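Local coordinates for solute-binding protein (Thermoactinomyces vulgaris, PDB 2ZYK) that binds glucose-built sugars, probably cyclodextrins and maltose-type oligosaccharides, and probably delivers them to a membrane transporter for uptake, at residues P125-S130 with G280-Y285; T304-L309 with Q322-N327; N199-N204 with K386-K391. One frame throughout, in Å; residues are numbered along the deposited sequence.

Contact 1 of 3, residues P125-S130 with G280-Y285; sequences PKAIES and GVKGWY. With GLC (alpha-D-glucopyranose), chain E; GLC (alpha-D-glucopyranose), chain B.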
loop_
_atom_site.group_PDB
_atom_site.type_symbol
_atom_site.label_atom_id
_atom_site.label_comp_id
_atom_site.label_asym_id
_atom_site.label_seq_id
_atom_site.Cartn_x
_atom_site.Cartn_y
_atom_site.Cartn_z
ATOM N N PRO A 125 5.629 4.189 12.258
ATOM C CA PRO A 125 5.330 3.156 11.251
ATOM C C PRO A 125 4.855 1.815 11.815
ATOM O O PRO A 125 5.305 1.397 12.882
ATOM C CB PRO A 125 6.651 3.001 10.485
ATOM C CG PRO A 125 7.713 3.576 11.357
ATOM C CD PRO A 125 7.076 4.449 12.401
ATOM N N LYS A 126 3.941 1.161 11.099
ATOM C CA LYS A 126 3.483 -0.184 11.457
ATOM C C LYS A 126 3.950 -1.218 10.451
ATOM O O LYS A 126 4.108 -2.398 10.786
ATOM C CB LYS A 126 1.967 -0.248 11.471
ATOM C CG LYS A 126 1.287 0.570 12.520
ATOM C CD LYS A 126 -0.113 0.036 12.727
ATOM C CE LYS A 126 -1.144 0.905 12.092
ATOM N NZ LYS A 126 -2.474 0.257 12.247
ATOM N N ALA A 127 4.144 -0.773 9.214
ATOM C CA ALA A 127 4.355 -1.663 8.086
ATOM C C ALA A 127 5.057 -0.947 6.943
ATOM O O ALA A 127 4.685 0.163 6.567
ATOM C CB ALA A 127 3.009 -2.218 7.600
ATOM N N ILE A 128 6.092 -1.584 6.416
ATOM C CA ILE A 128 6.735 -1.183 5.175
ATOM C C ILE A 128 6.329 -2.260 4.165
ATOM O O ILE A 128 6.336 -3.466 4.482
ATOM C CB ILE A 128 8.275 -1.123 5.353
ATOM C CG1 ILE A 128 8.983 -0.707 4.062
ATOM C CG2 ILE A 128 8.827 -2.460 5.911
ATOM C CD1 ILE A 128 9.240 0.742 3.971
ATOM N N GLU A 129 5.946 -1.850 2.960
ATOM C CA GLU A 129 5.319 -2.800 2.055
ATOM C C GLU A 129 5.556 -2.533 0.583
ATOM O O GLU A 129 5.650 -1.392 0.138
ATOM C CB GLU A 129 3.821 -2.893 2.339
ATOM C CG GLU A 129 3.020 -1.810 1.671
ATOM C CD GLU A 129 1.598 -1.733 2.151
ATOM O OE1 GLU A 129 1.158 -2.563 2.989
ATOM O OE2 GLU A 129 0.918 -0.815 1.675
ATOM N N SER A 130 5.638 -3.618 -0.168
ATOM C CA SER A 130 5.693 -3.554 -1.606
ATOM C C SER A 130 5.048 -4.825 -2.115
ATOM O O SER A 130 5.048 -5.856 -1.414
ATOM C CB SER A 130 7.138 -3.456 -2.089
ATOM O OG SER A 130 7.245 -3.846 -3.446
ATOM N N GLY A 280 4.918 1.389 0.186
ATOM C CA GLY A 280 3.905 1.941 1.078
ATOM C C GLY A 280 4.236 1.731 2.544
ATOM O O GLY A 280 4.578 0.627 2.963
ATOM N N VAL A 281 4.153 2.807 3.317
ATOM C CA VAL A 281 4.343 2.749 4.750
ATOM C C VAL A 281 2.981 3.031 5.360
ATOM O O VAL A 281 2.334 4.028 5.009
ATOM C CB VAL A 281 5.371 3.812 5.236
ATOM C CG1 VAL A 281 5.505 3.799 6.750
ATOM C CG2 VAL A 281 6.738 3.595 4.573
ATOM N N LYS A 282 2.534 2.142 6.244
ATOM C CA LYS A 282 1.282 2.336 6.955
ATOM C C LYS A 282 1.604 2.765 8.371
ATOM O O LYS A 282 2.353 2.093 9.076
ATOM C CB LYS A 282 0.438 1.067 6.957
ATOM C CG LYS A 282 0.073 0.540 5.573
ATOM C CD LYS A 282 -0.956 -0.586 5.681
ATOM C CE LYS A 282 -0.470 -1.846 5.005
ATOM N NZ LYS A 282 -1.591 -2.751 4.653
ATOM N N GLY A 283 1.057 3.902 8.784
ATOM C CA GLY A 283 1.418 4.477 10.073
ATOM C C GLY A 283 0.216 4.754 10.942
ATOM O O GLY A 283 -0.920 4.743 10.462
ATOM N N TRP A 284 0.466 4.972 12.229
ATOM C CA TRP A 284 -0.544 5.546 13.106
ATOM C C TRP A 284 -0.379 7.057 13.034
ATOM O O TRP A 284 0.750 7.553 13.038
ATOM C CB TRP A 284 -0.347 5.091 14.548
ATOM C CG TRP A 284 -0.761 3.678 14.834
ATOM C CD1 TRP A 284 0.045 2.659 15.239
ATOM C CD2 TRP A 284 -2.086 3.135 14.763
ATOM N NE1 TRP A 284 -0.688 1.518 15.420
ATOM C CE2 TRP A 284 -1.999 1.779 15.134
ATOM C CE3 TRP A 284 -3.335 3.659 14.410
ATOM C CZ2 TRP A 284 -3.102 0.939 15.159
ATOM C CZ3 TRP A 284 -4.430 2.827 14.437
ATOM C CH2 TRP A 284 -4.306 1.474 14.801
ATOM N N TYR A 285 -1.492 7.783 12.943
ATOM C CA TYR A 285 -1.443 9.239 12.931
ATOM C C TYR A 285 -2.265 9.836 14.067
ATOM O O TYR A 285 -3.219 9.216 14.544
ATOM C CB TYR A 285 -1.937 9.807 11.599
ATOM C CG TYR A 285 -1.305 9.203 10.384
ATOM C CD1 TYR A 285 -0.029 9.585 9.972
ATOM C CD2 TYR A 285 -1.996 8.268 9.624
ATOM C CE1 TYR A 285 0.550 9.023 8.838
ATOM C CE2 TYR A 285 -1.434 7.704 8.505
ATOM C CZ TYR A 285 -0.161 8.078 8.116
ATOM O OH TYR A 285 0.388 7.512 6.994
HETATM C C1 GLC E . -2.844 -2.147 -0.594
HETATM C C2 GLC E . -1.903 -1.057 -0.112
HETATM C C3 GLC E . -2.439 0.328 -0.470
HETATM C C4 GLC E . -2.840 0.434 -1.945
HETATM C C5 GLC E . -3.786 -0.711 -2.293
HETATM C C6 GLC E . -4.177 -0.766 -3.761
HETATM O O2 GLC E . -1.794 -1.161 1.295
HETATM O O3 GLC E . -1.451 1.302 -0.178
HETATM O O4 GLC E . -3.532 1.680 -2.140
HETATM O O5 GLC E . -3.180 -1.974 -1.970
HETATM O O6 GLC E . -5.452 -1.370 -3.919
HETATM C C1 GLC B . -5.890 -5.563 1.929
HETATM C C2 GLC B . -4.894 -4.802 2.825
HETATM C C3 GLC B . -4.582 -3.412 2.254
HETATM C C4 GLC B . -4.178 -3.519 0.787
HETATM C C5 GLC B . -5.277 -4.244 0.024
HETATM C C6 GLC B . -4.986 -4.422 -1.456
HETATM O O2 GLC B . -5.430 -4.664 4.128
HETATM O O3 GLC B . -3.517 -2.836 2.986
HETATM O O4 GLC B . -3.960 -2.214 0.235
HETATM O O5 GLC B . -5.445 -5.560 0.585
HETATM O O6 GLC B . -5.957 -5.260 -2.063
#
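Lys-126 lays the end of its chain over one face of the Trp-284 indole. Its CE rests 3.4 Å from the centroid of the five-membered ring, a CH-pi contact, and NZ makes a cation-pi contact over the six-membered ring, 3.3 Å from that centroid; a bend at chi3 (-104°) lets the tail run over the indole. The ammonium also has a salt bridge to Glu-25. With an alanine at Trp-284, the lysine tail would probably lose the surface it lies on and be held mainly by Glu-25.

Strands 120-129 and 278-287 themselves run antiparallel with a classic beta bulge: Lys-126 and Ala-127 both face Lys-282, whose carbonyl O takes Lys-126 N at 2.7 Å and Ala-127 N only weakly. On the face of Ile-128 and Val-281, CD1 of the first meets CG2 of the second at 3.8 Å. Glu-129 and Lys-282 lie on the other face and cross at about a right angle, turned to the sugar. Glu-129 OE2 accepts from O2 of one glucose at 2.8 Å, while Lys-282 NZ donates to O3 of the next at 2.5 Å and pairs with Glu-318; its salt bridge to Glu-129 OE1 is less certainly placed. The central sheet of this binding protein thus offers neighbouring glucose units an acid that accepts and a lysine that donates, the lysine's charge probably balanced by Glu-318.

Contact 2 of 3, residues T304-L309 with Q322-N327; sequences TSKEAL and QKELLN
The flat end of Gln-322 comes up against the root of Lys-306, the two side chains crossing at about a right angle: Gln-322 CD is 4.1 Å from Lys-306 CB, which lies off to one side of the amide plane. The other flat group, the Glu-324 carboxylate, has the lysine methylenes above its plane, with Lys-306 CE 4.2 Å from Glu-324 CD. Nearer the helix backbone, that same CE touches Glu-324 CB at 3.6 Å. Lys-306 can span both groups because it leaves its helix with CG anti to the backbone N (chi1 177°) and stays extended as far as CE, where chi4 (-77°) folds the ammonium aside.

Leu-325 packs alongside. One branch, CD1, packs against Lys-306 CE at 3.7 Å; the other, CD2, faces back to the first turn of helix 306-316, meeting Leu-309 CB at 3.7 Å. Leu-309 in turn puts CD2 on the CG of Gln-322, 3.9 Å away, and is backed by Phe-107 and Pro-320.

This is the packing of two helix starts. Lys-306 follows the N-cap Ser-305, and Gln-322 is itself the N-cap of the short helix 323-327; helix 306-316 and the loop after it bring them together.

Lys-306 NZ stays 5.0 Å from Glu-324 OE1, so the opposite charges are not in contact. Their attraction is likely to be modest here, and what joins the helix starts is mainly hydrocarbon: lysine methylenes on the outer side, leucine branches within.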
loop_
_atom_site.group_PDB
_atom_site.type_symbol
_atom_site.label_atom_id
_atom_site.label_comp_id
_atom_site.label_asym_id
_atom_site.label_seq_id
_atom_site.Cartn_x
_atom_site.Cartn_y
_atom_site.Cartn_z
ATOM N N THR A 304 3.536 0.700 18.883
ATOM C CA THR A 304 4.642 0.548 17.931
ATOM C C THR A 304 5.986 0.153 18.562
ATOM O O THR A 304 7.014 0.107 17.870
ATOM C CB THR A 304 4.818 1.804 17.091
ATOM O OG1 THR A 304 5.072 2.912 17.960
ATOM C CG2 THR A 304 3.558 2.068 16.268
ATOM N N SER A 305 5.967 -0.138 19.865
ATOM C CA SER A 305 7.126 -0.683 20.572
ATOM C C SER A 305 7.579 -1.978 19.902
ATOM O O SER A 305 6.775 -2.636 19.238
ATOM C CB SER A 305 6.786 -0.954 22.044
ATOM O OG SER A 305 5.864 -2.028 22.180
ATOM N N LYS A 306 8.855 -2.333 20.073
ATOM C CA LYS A 306 9.417 -3.566 19.503
ATOM C C LYS A 306 8.555 -4.807 19.798
ATOM O O LYS A 306 8.314 -5.626 18.912
ATOM C CB LYS A 306 10.846 -3.784 20.008
ATOM C CG LYS A 306 11.496 -5.078 19.528
ATOM C CD LYS A 306 13.001 -5.004 19.625
ATOM C CE LYS A 306 13.661 -6.133 18.853
ATOM N NZ LYS A 306 13.582 -7.423 19.582
ATOM N N GLU A 307 8.091 -4.910 21.042
ATOM C CA GLU A 307 7.247 -6.009 21.519
ATOM C C GLU A 307 5.880 -6.097 20.804
ATOM O O GLU A 307 5.362 -7.202 20.557
ATOM C CB GLU A 307 7.054 -5.888 23.040
ATOM C CG GLU A 307 8.346 -6.081 23.875
ATOM C CD GLU A 307 9.397 -4.972 23.678
ATOM O OE1 GLU A 307 9.026 -3.777 23.615
ATOM O OE2 GLU A 307 10.602 -5.299 23.602
ATOM N N ALA A 308 5.313 -4.936 20.480
ATOM C CA ALA A 308 4.029 -4.839 19.795
ATOM C C ALA A 308 4.143 -5.136 18.293
ATOM O O ALA A 308 3.268 -5.768 17.712
ATOM C CB ALA A 308 3.419 -3.471 20.023
ATOM N N LEU A 309 5.232 -4.686 17.685
ATOM C CA LEU A 309 5.485 -4.885 16.267
ATOM C C LEU A 309 6.032 -6.281 15.994
ATOM O O LEU A 309 6.003 -6.758 14.860
ATOM C CB LEU A 309 6.447 -3.809 15.744
ATOM C CG LEU A 309 5.935 -2.571 14.988
ATOM C CD1 LEU A 309 4.510 -2.109 15.366
ATOM C CD2 LEU A 309 6.957 -1.416 15.079
ATOM N N GLN A 322 10.795 -1.589 11.864
ATOM C CA GLN A 322 11.482 -1.373 13.120
ATOM C C GLN A 322 12.883 -1.959 12.958
ATOM O O GLN A 322 13.030 -3.141 12.630
ATOM C CB GLN A 322 10.707 -2.063 14.249
ATOM C CG GLN A 322 10.777 -1.367 15.615
ATOM C CD GLN A 322 11.863 -1.921 16.536
ATOM O OE1 GLN A 322 11.863 -1.646 17.734
ATOM N NE2 GLN A 322 12.786 -2.702 15.983
ATOM N N LYS A 323 13.900 -1.122 13.172
ATOM C CA LYS A 323 15.307 -1.468 12.890
ATOM C C LYS A 323 15.814 -2.775 13.525
ATOM O O LYS A 323 16.367 -3.627 12.822
ATOM C CB LYS A 323 16.238 -0.297 13.244
ATOM C CG LYS A 323 16.378 0.738 12.136
ATOM C CD LYS A 323 17.207 1.941 12.563
ATOM C CE LYS A 323 17.648 2.731 11.342
ATOM N NZ LYS A 323 18.202 4.085 11.650
ATOM N N GLU A 324 15.627 -2.933 14.837
ATOM C CA GLU A 324 16.042 -4.161 15.534
ATOM C C GLU A 324 15.309 -5.431 15.056
ATOM O O GLU A 324 15.910 -6.499 14.976
ATOM C CB GLU A 324 15.930 -4.003 17.060
ATOM C CG GLU A 324 17.231 -3.593 17.750
ATOM C CD GLU A 324 17.285 -4.043 19.211
ATOM O OE1 GLU A 324 16.579 -3.447 20.058
ATOM O OE2 GLU A 324 18.037 -4.998 19.512
ATOM N N LEU A 325 14.018 -5.297 14.745
ATOM C CA LEU A 325 13.193 -6.389 14.202
ATOM C C LEU A 325 13.595 -6.801 12.787
ATOM O O LEU A 325 13.579 -7.984 12.456
ATOM C CB LEU A 325 11.711 -5.990 14.218
ATOM C CG LEU A 325 10.688 -6.622 15.171
ATOM C CD1 LEU A 325 11.315 -7.404 16.327
ATOM C CD2 LEU A 325 9.720 -5.558 15.686
ATOM N N LEU A 326 13.943 -5.821 11.953
ATOM C CA LEU A 326 14.392 -6.091 10.584
ATOM C C LEU A 326 15.744 -6.798 10.590
ATOM O O LEU A 326 16.103 -7.498 9.636
ATOM C CB LEU A 326 14.495 -4.790 9.778
ATOM C CG LEU A 326 13.243 -4.044 9.308
ATOM C CD1 LEU A 326 13.654 -2.781 8.562
ATOM C CD2 LEU A 326 12.357 -4.928 8.424
ATOM N N ASN A 327 16.484 -6.594 11.679
ATOM C CA ASN A 327 17.815 -7.156 11.858
ATOM C C ASN A 327 17.792 -8.681 11.958
ATOM O O ASN A 327 18.549 -9.362 11.259
ATOM C CB ASN A 327 18.469 -6.540 13.100
ATOM C CG ASN A 327 19.945 -6.867 13.213
ATOM O OD1 ASN A 327 20.671 -6.886 12.216
ATOM N ND2 ASN A 327 20.397 -7.114 14.435
#

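Contact 3 of 3, residues N199-N204 with K386-K391; sequences NEIGLN and KIMKEK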
loop_
_atom_site.group_PDB
_atom_site.type_symbol
_atom_site.label_atom_id
_atom_site.label_comp_id
_atom_site.label_asym_id
_atom_site.label_seq_id
_atom_site.Cartn_x
_atom_site.Cartn_y
_atom_site.Cartn_z
ATOM N N ASN A 199 2.627 20.387 -10.808
ATOM C CA ASN A 199 2.202 20.909 -12.114
ATOM C C ASN A 199 2.786 20.200 -13.331
ATOM O O ASN A 199 2.405 20.499 -14.463
ATOM C CB ASN A 199 2.504 22.404 -12.219
ATOM C CG ASN A 199 1.771 23.225 -11.184
ATOM O OD1 ASN A 199 2.275 24.258 -10.737
ATOM N ND2 ASN A 199 0.577 22.776 -10.793
ATOM N N GLU A 200 3.713 19.275 -13.095
ATOM C CA GLU A 200 4.334 18.511 -14.171
ATOM C C GLU A 200 4.032 17.028 -13.996
ATOM O O GLU A 200 4.873 16.247 -13.555
ATOM C CB GLU A 200 5.844 18.785 -14.248
ATOM C CG GLU A 200 6.225 20.268 -14.424
ATOM C CD GLU A 200 5.764 20.840 -15.759
ATOM O OE1 GLU A 200 6.300 20.403 -16.801
ATOM O OE2 GLU A 200 4.861 21.715 -15.768
ATOM N N ILE A 201 2.801 16.660 -14.333
ATOM C CA ILE A 201 2.365 15.267 -14.310
ATOM C C ILE A 201 2.936 14.543 -15.537
ATOM O O ILE A 201 2.829 15.031 -16.660
ATOM C CB ILE A 201 0.814 15.171 -14.238
ATOM C CG1 ILE A 201 0.320 15.724 -12.894
ATOM C CG2 ILE A 201 0.346 13.735 -14.456
ATOM C CD1 ILE A 201 -1.143 16.092 -12.848
ATOM N N GLY A 202 3.574 13.402 -15.306
ATOM C CA GLY A 202 4.231 12.652 -16.375
ATOM C C GLY A 202 3.410 11.494 -16.925
ATOM O O GLY A 202 3.920 10.683 -17.701
ATOM N N LEU A 203 2.136 11.433 -16.538
ATOM C CA LEU A 203 1.280 10.296 -16.847
ATOM C C LEU A 203 0.647 10.300 -18.257
ATOM O O LEU A 203 -0.203 9.454 -18.573
ATOM C CB LEU A 203 0.239 10.110 -15.741
ATOM C CG LEU A 203 0.561 9.183 -14.549
ATOM C CD1 LEU A 203 2.047 8.903 -14.362
ATOM C CD2 LEU A 203 -0.052 9.698 -13.253
ATOM N N ASN A 204 1.074 11.245 -19.100
ATOM C CA ASN A 204 0.692 11.255 -20.517
ATOM C C ASN A 204 1.883 11.547 -21.441
ATOM O O ASN A 204 1.719 11.913 -22.609
ATOM C CB ASN A 204 -0.496 12.201 -20.782
ATOM C CG ASN A 204 -0.133 13.667 -20.634
ATOM O OD1 ASN A 204 0.774 14.026 -19.887
ATOM N ND2 ASN A 204 -0.856 14.523 -21.338
ATOM N N LYS A 386 -5.825 15.617 -17.863
ATOM C CA LYS A 386 -6.656 16.809 -17.992
ATOM C C LYS A 386 -7.609 16.896 -16.806
ATOM O O LYS A 386 -7.816 17.977 -16.249
ATOM C CB LYS A 386 -7.427 16.785 -19.316
ATOM C CG LYS A 386 -8.456 17.890 -19.474
ATOM C CD LYS A 386 -9.107 17.882 -20.862
ATOM C CE LYS A 386 -10.301 18.854 -20.942
ATOM N NZ LYS A 386 -10.104 20.104 -20.119
ATOM N N ILE A 387 -8.163 15.749 -16.419
ATOM C CA ILE A 387 -9.028 15.645 -15.254
ATOM C C ILE A 387 -8.242 15.880 -13.961
ATOM O O ILE A 387 -8.725 16.567 -13.060
ATOM C CB ILE A 387 -9.792 14.292 -15.231
ATOM C CG1 ILE A 387 -10.787 14.239 -16.406
ATOM C CG2 ILE A 387 -10.526 14.121 -13.909
ATOM C CD1 ILE A 387 -11.422 12.896 -16.670
ATOM N N MET A 388 -7.031 15.321 -13.896
ATOM C CA MET A 388 -6.106 15.522 -12.778
ATOM C C MET A 388 -5.772 17.005 -12.577
ATOM O O MET A 388 -5.827 17.504 -11.457
ATOM C CB MET A 388 -4.801 14.721 -12.981
ATOM C CG MET A 388 -4.931 13.204 -12.872
ATOM S SD MET A 388 -3.377 12.319 -13.217
ATOM C CE MET A 388 -4.006 10.799 -13.914
ATOM N N LYS A 389 -5.437 17.695 -13.670
ATOM C CA LYS A 389 -5.050 19.110 -13.626
ATOM C C LYS A 389 -6.229 19.983 -13.220
ATOM O O LYS A 389 -6.068 20.894 -12.404
ATOM C CB LYS A 389 -4.470 19.576 -14.970
ATOM C CG LYS A 389 -3.160 18.894 -15.359
ATOM C CD LYS A 389 -2.492 19.567 -16.552
ATOM C CE LYS A 389 -1.076 19.045 -16.778
ATOM N NZ LYS A 389 -0.159 19.324 -15.638
ATOM N N GLU A 390 -7.403 19.688 -13.783
ATOM C CA GLU A 390 -8.664 20.325 -13.386
ATOM C C GLU A 390 -8.914 20.237 -11.874
ATOM O O GLU A 390 -9.349 21.213 -11.264
ATOM C CB GLU A 390 -9.853 19.722 -14.159
ATOM C CG GLU A 390 -10.053 20.297 -15.569
ATOM C CD GLU A 390 -10.925 19.429 -16.495
ATOM O OE1 GLU A 390 -11.725 18.595 -16.024
ATOM O OE2 GLU A 390 -10.810 19.596 -17.726
ATOM N N LYS A 391 -8.628 19.076 -11.277
ATOM C CA LYS A 391 -8.894 18.844 -9.853
ATOM C C LYS A 391 -7.913 19.571 -8.940
ATOM O O LYS A 391 -8.264 19.925 -7.816
ATOM C CB LYS A 391 -8.911 17.347 -9.517
ATOM C CG LYS A 391 -10.118 16.574 -10.025
ATOM C CD LYS A 391 -11.340 16.668 -9.102
ATOM C CE LYS A 391 -12.441 15.677 -9.561
ATOM N NZ LYS A 391 -13.846 16.089 -9.205
#
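Ile-201 is directed toward helix 377-395 and gives up more surface to the contact than any other residue. Its CD1 touches Met-388 CB at 3.9 Å, at the foot of that side chain, while the other branch, CG2, lies near the sulfur, 4.2 Å from Met-388 SD. CG1 stands anti to the carbonyl carbon (chi1 -66°) and CG2 anti to the backbone N, which spreads the two branches along the methionine. Phe-189 and Val-385 also pack on the isoleucine.

Met-388 crosses Ile-201 obliquely and carries on past it. Beyond the sulfur, the methyl CE turns to Leu-203, reaching its CD2 at 4.2 Å, and here the two side chains cross at about a right angle. Val-358 and Pro-362 of helix 357-371 touch the same methionine, and Val-359 touches Leu-203, so the thioether lies in an apolar layer shared by two helices and the irregular segment 199-204.

In fold terms, a long helix close to the C terminus is laid against a short, weakly bonded strand, 200-201, and the loop that leads into helix 206-220. The place is plain packing at the periphery of the chain, not in contact with the bound sugar.

Lys-389, one residue on, reaches across at the exposed side of the contact. Its chain runs out extended until chi4 (-63°) swings the ammonium round, and NZ gives a weak hydrogen bond to the backbone O of Asn-199 at 3.1 Å. Glu-200 OE2 is 5.6 Å from this NZ, not in contact, though its negative charge may favour the lysine's position. On the solvent side of the helix, Lys-386 NZ and Glu-390 OE2 form a salt bridge one turn apart, 2.5 Å between the atoms.

From the N terminus, 125-130 opens contact 1 and 199-204 opens contact 3 before 280-285 returns to close contact 1, so these two cross. Contact 2 follows in series: 304-309 opens it and 322-327 closes it, with the rest of helix 306-316 and a short loop between. Only then does 386-391 close contact 3, whose long span encloses contact 2. Contact 1 ties together two strands of the central sheet; contact 2 joins two helix starts beside it, and Thr-304 CG2 touches Trp-284 CD1 at 3.7 Å. Contact 3 ties helix 377-395 to strand 200-201 and the loop after it, across the chain's centre from contact 2, their centres about 39 Å apart.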